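Local coordinates for pyruvate kinase (Pseudomonas aeruginosa, PDB 6QXL), which probably catalyses, with magnesium and potassium ions as cofactors, the last step of glycolysis, the interconversion of phosphoenolpyruvate plus ADP with pyruvate plus ATP, at residues A[188-197]-A[216-227]; A[196-206]-A[235-243]. All coordinates share one frame; numbering follows the deposited sequence.

In the fold
Strand 190-193 leads through a loop into helix 199-211, which returns the chain to strand 217-222; interaction 1 closes this loop by pairing the two parallel strands, neighbours in the eight-stranded barrel. The chain then runs through helix 231-239 to strand 243-247, and interaction 2 closes the longer loop from 196-206 to 235-243 by setting these segments together on the outside of the barrel. Followed from the N terminus, the two contacts cross, because their segments alternate, and they share Pro196 and Arg197. Strand 217-222 lies against helix 199-211 and against the residues that follow helix 231-239, and Leu218 N bonds Asp242 OD2. Together they bind two consecutive beta-alpha units.

Interaction 1 of 2, residues A[188-197]-A[216-227]; sequences LDYVAVSFPR and AWLVAKIERAEA. With MG (magnesium ion), chain N.
Neighbouring parallel strands of the pyruvate kinase barrel, 190-193 and 217-222, pair here and run on into the magnesium site. Five backbone bonds alternate across them, from Trp217 N to Asp189 O through to Lys221 N to Val193 O (3.2 Å). On one face Tyr190 lies beside Trp217, CE1 to CB 3.7 Å; on the other Val191 CB meets Leu218 CD2. Near the C-terminal end of its strand, Lys221, bent at chi3 (67°), brings NZ to Ser194 OG (3.0 Å); NZ also pairs with Asp68 and bonds the malonate, while Ser194 OG has Leu69 O as a further partner. Glu223 OE2 binds the magnesium ion together with Asp250, and Glu223 OE1 sits over a face of the Phe195 ring and takes a weak bond from Phe195 N. The Arg224 guanidinium has Phe195 CD1, 3.3 Å from Arg224 CZ, over one face and the guanidinium of Arg197 over the other, the two guanidinium planes 20° apart. Glu254 pairs with Arg224, and Glu226 OE1 with Arg197 NE (2.9 Å), which should offset the like charges. Metal- and ligand-binding groups gathered at the C-terminal ends of parallel strands are the hallmark of a TIM barrel.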
loop_
_atom_site.group_PDB
_atom_site.type_symbol
_atom_site.label_atom_id
_atom_site.label_comp_id
_atom_site.label_asym_id
_atom_site.label_seq_id
_atom_site.Cartn_x
_atom_site.Cartn_y
_atom_site.Cartn_z
ATOM N N LEU A 188 -23.924 10.183 37.670
ATOM C CA LEU A 188 -23.400 9.105 36.855
ATOM C C LEU A 188 -22.486 9.659 35.766
ATOM O O LEU A 188 -22.717 10.743 35.234
ATOM C CB LEU A 188 -24.541 8.294 36.241
ATOM C CG LEU A 188 -25.455 7.533 37.206
ATOM C CD1 LEU A 188 -26.387 6.637 36.426
ATOM C CD2 LEU A 188 -24.660 6.718 38.220
ATOM N N ASP A 189 -21.441 8.904 35.463
ATOM C CA ASP A 189 -20.454 9.307 34.471
ATOM C C ASP A 189 -20.935 9.071 33.036
ATOM O O ASP A 189 -20.624 9.855 32.140
ATOM C CB ASP A 189 -19.166 8.569 34.748
ATOM C CG ASP A 189 -18.709 8.754 36.181
ATOM O OD1 ASP A 189 -18.407 9.888 36.569
ATOM O OD2 ASP A 189 -18.723 7.786 36.943
ATOM N N TYR A 190 -21.694 7.993 32.824
ATOM C CA TYR A 190 -22.239 7.664 31.507
ATOM C C TYR A 190 -23.702 7.290 31.635
ATOM O O TYR A 190 -24.112 6.668 32.608
ATOM C CB TYR A 190 -21.472 6.487 30.867
ATOM C CG TYR A 190 -20.081 6.825 30.415
ATOM C CD1 TYR A 190 -19.859 7.481 29.211
ATOM C CD2 TYR A 190 -18.985 6.497 31.192
ATOM C CE1 TYR A 190 -18.578 7.791 28.802
ATOM C CE2 TYR A 190 -17.699 6.804 30.784
ATOM C CZ TYR A 190 -17.509 7.423 29.587
ATOM O OH TYR A 190 -16.238 7.745 29.214
ATOM N N VAL A 191 -24.474 7.657 30.625
ATOM C CA VAL A 191 -25.864 7.244 30.497
ATOM C C VAL A 191 -26.050 6.656 29.107
ATOM O O VAL A 191 -25.680 7.272 28.115
ATOM C CB VAL A 191 -26.813 8.427 30.687
ATOM C CG1 VAL A 191 -28.246 8.058 30.335
ATOM C CG2 VAL A 191 -26.746 8.892 32.127
ATOM N N ALA A 192 -26.650 5.469 29.047
ATOM C CA ALA A 192 -26.859 4.768 27.782
ATOM C C ALA A 192 -28.310 4.808 27.376
ATOM O O ALA A 192 -29.198 4.480 28.170
ATOM C CB ALA A 192 -26.391 3.336 27.888
ATOM N N VAL A 193 -28.558 5.209 26.133
ATOM C CA VAL A 193 -29.899 5.264 25.572
ATOM C C VAL A 193 -30.166 3.986 24.786
ATOM O O VAL A 193 -29.371 3.610 23.938
ATOM C CB VAL A 193 -30.039 6.483 24.654
ATOM C CG1 VAL A 193 -31.417 6.539 24.019
ATOM C CG2 VAL A 193 -29.769 7.739 25.445
ATOM N N SER A 194 -31.307 3.345 25.064
ATOM C CA SER A 194 -31.691 2.123 24.358
ATOM C C SER A 194 -32.580 2.438 23.176
ATOM O O SER A 194 -33.357 3.397 23.183
ATOM C CB SER A 194 -32.408 1.173 25.292
ATOM O OG SER A 194 -31.582 0.761 26.359
ATOM N N PHE A 195 -32.396 1.640 22.130
ATOM C CA PHE A 195 -33.223 1.650 20.906
ATOM C C PHE A 195 -33.317 2.980 20.204
ATOM O O PHE A 195 -34.338 3.274 19.612
ATOM C CB PHE A 195 -34.693 1.116 21.195
ATOM C CG PHE A 195 -34.783 -0.318 21.540
ATOM C CD1 PHE A 195 -34.607 -1.353 20.657
ATOM C CD2 PHE A 195 -34.884 -0.679 22.919
ATOM C CE1 PHE A 195 -34.585 -2.705 21.095
ATOM C CE2 PHE A 195 -34.887 -2.004 23.358
ATOM C CZ PHE A 195 -34.784 -2.971 22.432
ATOM N N PRO A 196 -32.277 3.827 20.228
ATOM C CA PRO A 196 -32.385 5.030 19.413
ATOM C C PRO A 196 -32.320 4.698 17.938
ATOM O O PRO A 196 -31.669 3.734 17.537
ATOM C CB PRO A 196 -31.156 5.845 19.832
ATOM C CG PRO A 196 -30.179 4.841 20.241
ATOM C CD PRO A 196 -30.937 3.719 20.843
ATOM N N ARG A 197 -33.010 5.488 17.118
ATOM C CA ARG A 197 -33.047 5.305 15.675
ATOM C C ARG A 197 -32.278 6.381 14.936
ATOM O O ARG A 197 -31.776 6.056 13.847
ATOM C CB ARG A 197 -34.492 5.273 15.209
ATOM C CG ARG A 197 -35.052 3.851 15.613
ATOM C CD ARG A 197 -36.475 3.591 15.138
ATOM N NE ARG A 197 -36.820 2.165 15.049
ATOM C CZ ARG A 197 -37.984 1.587 15.439
ATOM N NH1 ARG A 197 -38.884 2.309 16.076
ATOM N NH2 ARG A 197 -38.169 0.279 15.283
ATOM N N ALA A 216 -23.216 13.685 32.693
ATOM C CA ALA A 216 -22.816 12.421 32.087
ATOM C C ALA A 216 -22.644 12.541 30.584
ATOM O O ALA A 216 -23.296 13.363 29.924
ATOM C CB ALA A 216 -23.830 11.339 32.394
ATOM N N TRP A 217 -21.765 11.694 30.063
ATOM C CA TRP A 217 -21.637 11.484 28.624
ATOM C C TRP A 217 -22.645 10.433 28.174
ATOM O O TRP A 217 -22.981 9.517 28.921
ATOM C CB TRP A 217 -20.213 11.063 28.287
ATOM C CG TRP A 217 -19.264 12.196 28.104
ATOM C CD1 TRP A 217 -19.440 13.486 28.508
ATOM C CD2 TRP A 217 -17.986 12.151 27.468
ATOM N NE1 TRP A 217 -18.351 14.238 28.174
ATOM C CE2 TRP A 217 -17.454 13.455 27.507
ATOM C CE3 TRP A 217 -17.232 11.135 26.875
ATOM C CZ2 TRP A 217 -16.203 13.774 26.977
ATOM C CZ3 TRP A 217 -15.987 11.458 26.328
ATOM C CH2 TRP A 217 -15.487 12.773 26.404
ATOM N N LEU A 218 -23.112 10.578 26.950
ATOM C CA LEU A 218 -24.169 9.743 26.417
ATOM C C LEU A 218 -23.655 8.597 25.547
ATOM O O LEU A 218 -22.835 8.807 24.658
ATOM C CB LEU A 218 -25.121 10.573 25.588
ATOM C CG LEU A 218 -26.098 11.425 26.362
ATOM C CD1 LEU A 218 -26.925 12.192 25.341
ATOM C CD2 LEU A 218 -27.019 10.588 27.243
ATOM N N VAL A 219 -24.185 7.396 25.791
ATOM C CA VAL A 219 -23.874 6.224 25.002
ATOM C C VAL A 219 -25.065 5.828 24.159
ATOM O O VAL A 219 -26.122 5.546 24.696
ATOM C CB VAL A 219 -23.493 5.034 25.881
ATOM C CG1 VAL A 219 -23.041 3.867 25.009
ATOM C CG2 VAL A 219 -22.407 5.437 26.865
ATOM N N ALA A 220 -24.886 5.793 22.847
ATOM C CA ALA A 220 -25.917 5.284 21.945
ATOM C C ALA A 220 -25.780 3.795 21.764
ATOM O O ALA A 220 -24.761 3.316 21.283
ATOM C CB ALA A 220 -25.858 5.973 20.590
ATOM N N LYS A 221 -26.805 3.053 22.152
ATOM C CA LYS A 221 -26.833 1.615 21.931
ATOM C C LYS A 221 -27.348 1.327 20.537
ATOM O O LYS A 221 -28.461 1.680 20.212
ATOM C CB LYS A 221 -27.692 0.948 22.985
ATOM C CG LYS A 221 -27.080 1.052 24.373
ATOM C CD LYS A 221 -28.071 0.708 25.456
ATOM C CE LYS A 221 -28.474 -0.760 25.424
ATOM N NZ LYS A 221 -29.271 -1.136 26.607
ATOM N N ILE A 222 -26.528 0.690 19.714
ATOM C CA ILE A 222 -26.901 0.368 18.340
ATOM C C ILE A 222 -27.634 -0.980 18.366
ATOM O O ILE A 222 -27.012 -2.018 18.401
ATOM C CB ILE A 222 -25.672 0.317 17.417
ATOM C CG1 ILE A 222 -24.766 1.542 17.620
ATOM C CG2 ILE A 222 -26.092 0.203 15.969
ATOM C CD1 ILE A 222 -25.467 2.860 17.572
ATOM N N GLU A 223 -28.957 -0.933 18.469
ATOM C CA GLU A 223 -29.848 -2.075 18.548
ATOM C C GLU A 223 -30.990 -2.087 17.525
ATOM O O GLU A 223 -31.779 -2.968 17.544
ATOM C CB GLU A 223 -30.533 -2.093 19.925
ATOM C CG GLU A 223 -29.678 -2.354 21.146
ATOM C CD GLU A 223 -30.424 -2.335 22.471
ATOM O OE1 GLU A 223 -30.962 -1.296 22.797
ATOM O OE2 GLU A 223 -30.446 -3.343 23.211
ATOM N N ARG A 224 -31.109 -1.103 16.662
ATOM C CA ARG A 224 -32.248 -1.024 15.744
ATOM C C ARG A 224 -31.818 -1.211 14.331
ATOM O O ARG A 224 -30.793 -0.678 13.932
ATOM C CB ARG A 224 -33.005 0.304 15.866
ATOM C CG ARG A 224 -33.891 0.335 17.053
ATOM C CD ARG A 224 -35.309 -0.176 16.909
ATOM N NE ARG A 224 -36.169 0.383 17.888
ATOM C CZ ARG A 224 -37.043 -0.308 18.650
ATOM N NH1 ARG A 224 -37.172 -1.626 18.513
ATOM N NH2 ARG A 224 -37.799 0.314 19.551
ATOM N N ALA A 225 -32.578 -1.938 13.545
ATOM C CA ALA A 225 -32.291 -2.084 12.123
ATOM C C ALA A 225 -32.102 -0.765 11.409
ATOM O O ALA A 225 -31.214 -0.624 10.569
ATOM C CB ALA A 225 -33.355 -2.926 11.442
ATOM N N GLU A 226 -32.907 0.230 11.798
ATOM C CA GLU A 226 -32.871 1.547 11.140
ATOM C C GLU A 226 -31.560 2.263 11.408
ATOM O O GLU A 226 -31.103 3.024 10.571
ATOM C CB GLU A 226 -34.049 2.419 11.615
ATOM C CG GLU A 226 -35.450 1.910 11.260
ATOM C CD GLU A 226 -35.979 0.777 12.133
ATOM O OE1 GLU A 226 -35.423 0.428 13.203
ATOM O OE2 GLU A 226 -36.936 0.150 11.701
ATOM N N ALA A 227 -30.953 2.004 12.557
ATOM C CA ALA A 227 -29.679 2.629 12.920
ATOM C C ALA A 227 -28.494 2.196 12.055
ATOM O O ALA A 227 -27.503 2.923 11.984
ATOM C CB ALA A 227 -29.366 2.359 14.389
HETATM MG MG MG N . -30.454 -4.477 24.367
HETATM O O HOH W 1 -24.778 13.143 35.546
HETATM O O HOH W 2 -36.630 3.089 18.537
HETATM O O HOH W 3 -30.241 1.516 18.344
HETATM O O HOH W 4 -31.447 -6.443 25.707
#

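Interaction 2 of 2, residues A[196-206]-A[235-243]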
loop_
_atom_site.group_PDB
_atom_site.type_symbol
_atom_site.label_atom_id
_atom_site.label_comp_id
_atom_site.label_asym_id
_atom_site.label_seq_id
_atom_site.Cartn_x
_atom_site.Cartn_y
_atom_site.Cartn_z
ATOM N N PRO A 196 -32.277 3.827 20.228
ATOM C CA PRO A 196 -32.385 5.030 19.413
ATOM C C PRO A 196 -32.320 4.698 17.938
ATOM O O PRO A 196 -31.669 3.734 17.537
ATOM C CB PRO A 196 -31.156 5.845 19.832
ATOM C CG PRO A 196 -30.179 4.841 20.241
ATOM C CD PRO A 196 -30.937 3.719 20.843
ATOM N N ARG A 197 -33.010 5.488 17.118
ATOM C CA ARG A 197 -33.047 5.305 15.675
ATOM C C ARG A 197 -32.278 6.381 14.936
ATOM O O ARG A 197 -31.776 6.056 13.847
ATOM C CB ARG A 197 -34.492 5.273 15.209
ATOM C CG ARG A 197 -35.052 3.851 15.613
ATOM C CD ARG A 197 -36.475 3.591 15.138
ATOM N NE ARG A 197 -36.820 2.165 15.049
ATOM C CZ ARG A 197 -37.984 1.587 15.439
ATOM N NH1 ARG A 197 -38.884 2.309 16.076
ATOM N NH2 ARG A 197 -38.169 0.279 15.283
ATOM N N ASP A 198 -32.164 7.580 15.459
ATOM C CA ASP A 198 -31.398 8.615 14.751
ATOM C C ASP A 198 -30.931 9.668 15.722
ATOM O O ASP A 198 -31.262 9.630 16.891
ATOM C CB ASP A 198 -32.243 9.263 13.630
ATOM C CG ASP A 198 -33.562 9.787 14.117
ATOM O OD1 ASP A 198 -33.729 10.143 15.283
ATOM O OD2 ASP A 198 -34.442 9.869 13.257
ATOM N N ALA A 199 -30.139 10.595 15.225
ATOM C CA ALA A 199 -29.587 11.667 16.048
ATOM C C ALA A 199 -30.639 12.389 16.886
ATOM O O ALA A 199 -30.310 12.793 18.009
ATOM C CB ALA A 199 -28.816 12.667 15.178
ATOM N N LYS A 200 -31.864 12.525 16.393
ATOM C CA LYS A 200 -32.907 13.229 17.163
ATOM C C LYS A 200 -33.137 12.581 18.537
ATOM O O LYS A 200 -33.215 13.263 19.551
ATOM C CB LYS A 200 -34.232 13.319 16.401
ATOM C CG LYS A 200 -34.194 14.014 15.059
ATOM C CD LYS A 200 -35.455 13.739 14.226
ATOM C CE LYS A 200 -35.372 14.210 12.758
ATOM N NZ LYS A 200 -35.402 15.696 12.617
ATOM N N ASP A 201 -33.200 11.276 18.570
ATOM C CA ASP A 201 -33.441 10.519 19.803
ATOM C C ASP A 201 -32.344 10.801 20.830
ATOM O O ASP A 201 -32.628 10.953 22.034
ATOM C CB ASP A 201 -33.558 9.037 19.540
ATOM C CG ASP A 201 -34.700 8.683 18.571
ATOM O OD1 ASP A 201 -35.662 9.498 18.493
ATOM O OD2 ASP A 201 -34.689 7.624 17.933
ATOM N N MET A 202 -31.101 10.914 20.359
ATOM C CA MET A 202 -29.989 11.212 21.246
ATOM C C MET A 202 -29.964 12.674 21.685
ATOM O O MET A 202 -29.579 12.966 22.819
ATOM C CB MET A 202 -28.645 10.866 20.583
ATOM C CG MET A 202 -28.393 9.385 20.320
ATOM S SD MET A 202 -28.629 8.285 21.713
ATOM C CE MET A 202 -27.297 8.845 22.782
ATOM N N GLU A 203 -30.343 13.583 20.786
ATOM C CA GLU A 203 -30.407 15.007 21.143
ATOM C C GLU A 203 -31.480 15.255 22.205
ATOM O O GLU A 203 -31.256 16.017 23.147
ATOM C CB GLU A 203 -30.667 15.860 19.918
ATOM C CG GLU A 203 -29.440 16.049 19.052
ATOM C CD GLU A 203 -29.768 16.254 17.571
ATOM O OE1 GLU A 203 -30.948 16.346 17.171
ATOM O OE2 GLU A 203 -28.816 16.312 16.760
ATOM N N TYR A 204 -32.626 14.590 22.055
ATOM C CA TYR A 204 -33.681 14.669 23.048
ATOM C C TYR A 204 -33.181 14.198 24.418
ATOM O O TYR A 204 -33.385 14.856 25.438
ATOM C CB TYR A 204 -34.902 13.854 22.600
ATOM C CG TYR A 204 -36.139 13.993 23.475
ATOM C CD1 TYR A 204 -36.350 15.117 24.303
ATOM C CD2 TYR A 204 -37.151 13.036 23.420
ATOM C CE1 TYR A 204 -37.486 15.235 25.072
ATOM C CE2 TYR A 204 -38.304 13.160 24.185
ATOM C CZ TYR A 204 -38.447 14.245 25.031
ATOM O OH TYR A 204 -39.583 14.419 25.760
ATOM N N ALA A 205 -32.502 13.059 24.435
ATOM C CA ALA A 205 -31.973 12.531 25.690
ATOM C C ALA A 205 -30.951 13.481 26.309
ATOM O O ALA A 205 -30.916 13.643 27.530
ATOM C CB ALA A 205 -31.385 11.165 25.483
ATOM N N ARG A 206 -30.152 14.130 25.462
ATOM C CA ARG A 206 -29.155 15.083 25.940
ATOM C C ARG A 206 -29.815 16.313 26.560
ATOM O O ARG A 206 -29.365 16.804 27.597
ATOM C CB ARG A 206 -28.221 15.507 24.804
ATOM C CG ARG A 206 -26.898 16.100 25.304
ATOM C CD ARG A 206 -25.983 16.466 24.156
ATOM N NE ARG A 206 -25.332 15.316 23.511
ATOM C CZ ARG A 206 -24.286 14.638 24.008
ATOM N NH1 ARG A 206 -23.772 14.945 25.195
ATOM N NH2 ARG A 206 -23.753 13.639 23.334
ATOM N N ASP A 235 -23.688 6.960 11.013
ATOM C CA ASP A 235 -22.781 8.078 11.306
ATOM C C ASP A 235 -23.507 9.247 11.982
ATOM O O ASP A 235 -22.948 9.919 12.856
ATOM C CB ASP A 235 -22.041 8.545 10.037
ATOM C CG ASP A 235 -20.930 7.577 9.593
ATOM O OD1 ASP A 235 -20.854 6.448 10.116
ATOM O OD2 ASP A 235 -20.121 7.933 8.703
ATOM N N GLY A 236 -24.763 9.469 11.602
ATOM C CA GLY A 236 -25.571 10.496 12.243
ATOM C C GLY A 236 -25.766 10.210 13.711
ATOM O O GLY A 236 -25.579 11.077 14.563
ATOM N N LEU A 237 -26.124 8.971 13.999
ATOM C CA LEU A 237 -26.325 8.538 15.374
ATOM C C LEU A 237 -25.042 8.587 16.180
ATOM O O LEU A 237 -25.043 9.003 17.331
ATOM C CB LEU A 237 -26.910 7.139 15.352
ATOM C CG LEU A 237 -27.452 6.500 16.606
ATOM C CD1 LEU A 237 -28.295 7.473 17.409
ATOM C CD2 LEU A 237 -28.288 5.316 16.125
ATOM N N ILE A 238 -23.939 8.195 15.571
ATOM C CA ILE A 238 -22.640 8.234 16.247
ATOM C C ILE A 238 -22.247 9.674 16.579
ATOM O O ILE A 238 -21.779 9.957 17.675
ATOM C CB ILE A 238 -21.553 7.555 15.393
ATOM C CG1 ILE A 238 -21.768 6.049 15.376
ATOM C CG2 ILE A 238 -20.165 7.865 15.921
ATOM C CD1 ILE A 238 -20.829 5.267 14.497
ATOM N N ARG A 239 -22.429 10.575 15.631
ATOM C CA ARG A 239 -21.973 11.961 15.823
ATOM C C ARG A 239 -22.735 12.684 16.909
ATOM O O ARG A 239 -22.183 13.568 17.549
ATOM C CB ARG A 239 -22.048 12.757 14.530
ATOM C CG ARG A 239 -20.887 12.467 13.655
ATOM C CD ARG A 239 -20.814 13.429 12.511
ATOM N NE ARG A 239 -20.272 12.743 11.355
ATOM C CZ ARG A 239 -20.968 12.299 10.302
ATOM N NH1 ARG A 239 -22.299 12.367 10.257
ATOM N NH2 ARG A 239 -20.314 11.690 9.319
ATOM N N ALA A 240 -23.973 12.265 17.129
ATOM C CA ALA A 240 -24.805 12.811 18.190
ATOM C C ALA A 240 -24.503 12.246 19.565
ATOM O O ALA A 240 -25.191 12.590 20.508
ATOM C CB ALA A 240 -26.280 12.567 17.852
ATOM N N SER A 241 -23.524 11.358 19.685
ATOM C CA SER A 241 -23.241 10.696 20.951
ATOM C C SER A 241 -21.812 10.952 21.361
ATOM O O SER A 241 -21.042 11.536 20.627
ATOM C CB SER A 241 -23.476 9.193 20.850
ATOM O OG SER A 241 -24.633 8.900 20.078
ATOM N N ASP A 242 -21.481 10.539 22.564
ATOM C CA ASP A 242 -20.115 10.540 23.028
ATOM C C ASP A 242 -19.511 9.161 22.927
ATOM O O ASP A 242 -18.289 9.018 22.831
ATOM C CB ASP A 242 -20.063 11.040 24.469
ATOM C CG ASP A 242 -20.741 12.380 24.630
ATOM O OD1 ASP A 242 -20.361 13.334 23.927
ATOM O OD2 ASP A 242 -21.684 12.479 25.420
ATOM N N ALA A 243 -20.363 8.134 22.966
ATOM C CA ALA A 243 -19.922 6.755 22.889
ATOM C C ALA A 243 -21.027 5.924 22.287
ATOM O O ALA A 243 -22.182 6.358 22.248
ATOM C CB ALA A 243 -19.559 6.255 24.266
#
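Helix 199-206 and helix 235-239 run almost parallel, their axes 14° apart and 8.6 Å at closest approach, with Ala199 and Leu237 the nearest CA pair. Asp198 occupies the N-cap position of the first helix, and Arg197 N just before it is held by Asp201 OD2 through that oxygen's anti lone pair. Small residues allow the close approach: Ala199 CB rests on Ala240 CB (3.7 Å) and lies equally near the backbone oxygen of Gly236. Leu237 reaches the first helix because its CG stands opposite the backbone N (chi1 -169°), which turns the branched end that way. There CD1 meets Met202 CG at 3.5 Å, the two side chains crossing at about a right angle, and it also touches the CB of Pro196. Met202 lays its CB against Ala240 CB, and the bends at chi2 and chi3 bring its CE beside Ser241 OG; that hydroxyl donates to Leu237 O (2.8 Å), tying the loop back to its own helix. Farther along, Arg206 holds Asp242 end-on, with NH1 and NH2 both directed at OD2, each at 3.2 Å. NH1 meets the syn lone pair of OD2, whereas NH2 comes from above the carboxylate plane, the two flat groups being steeply turned against each other. A weak but nearly straight bond (173°) from Arg206 NH2 to Ala240 O adds a grip on the end of the second helix. Asp242 OD2 also accepts from Leu218 N, so one oxygen links Arg206 to the strand underneath. Inward, Met202 packs on Val193 and Ala220 of the barrel wall. Successive helices lying side by side and nearly parallel over the strands form the outer layer of a TIM barrel.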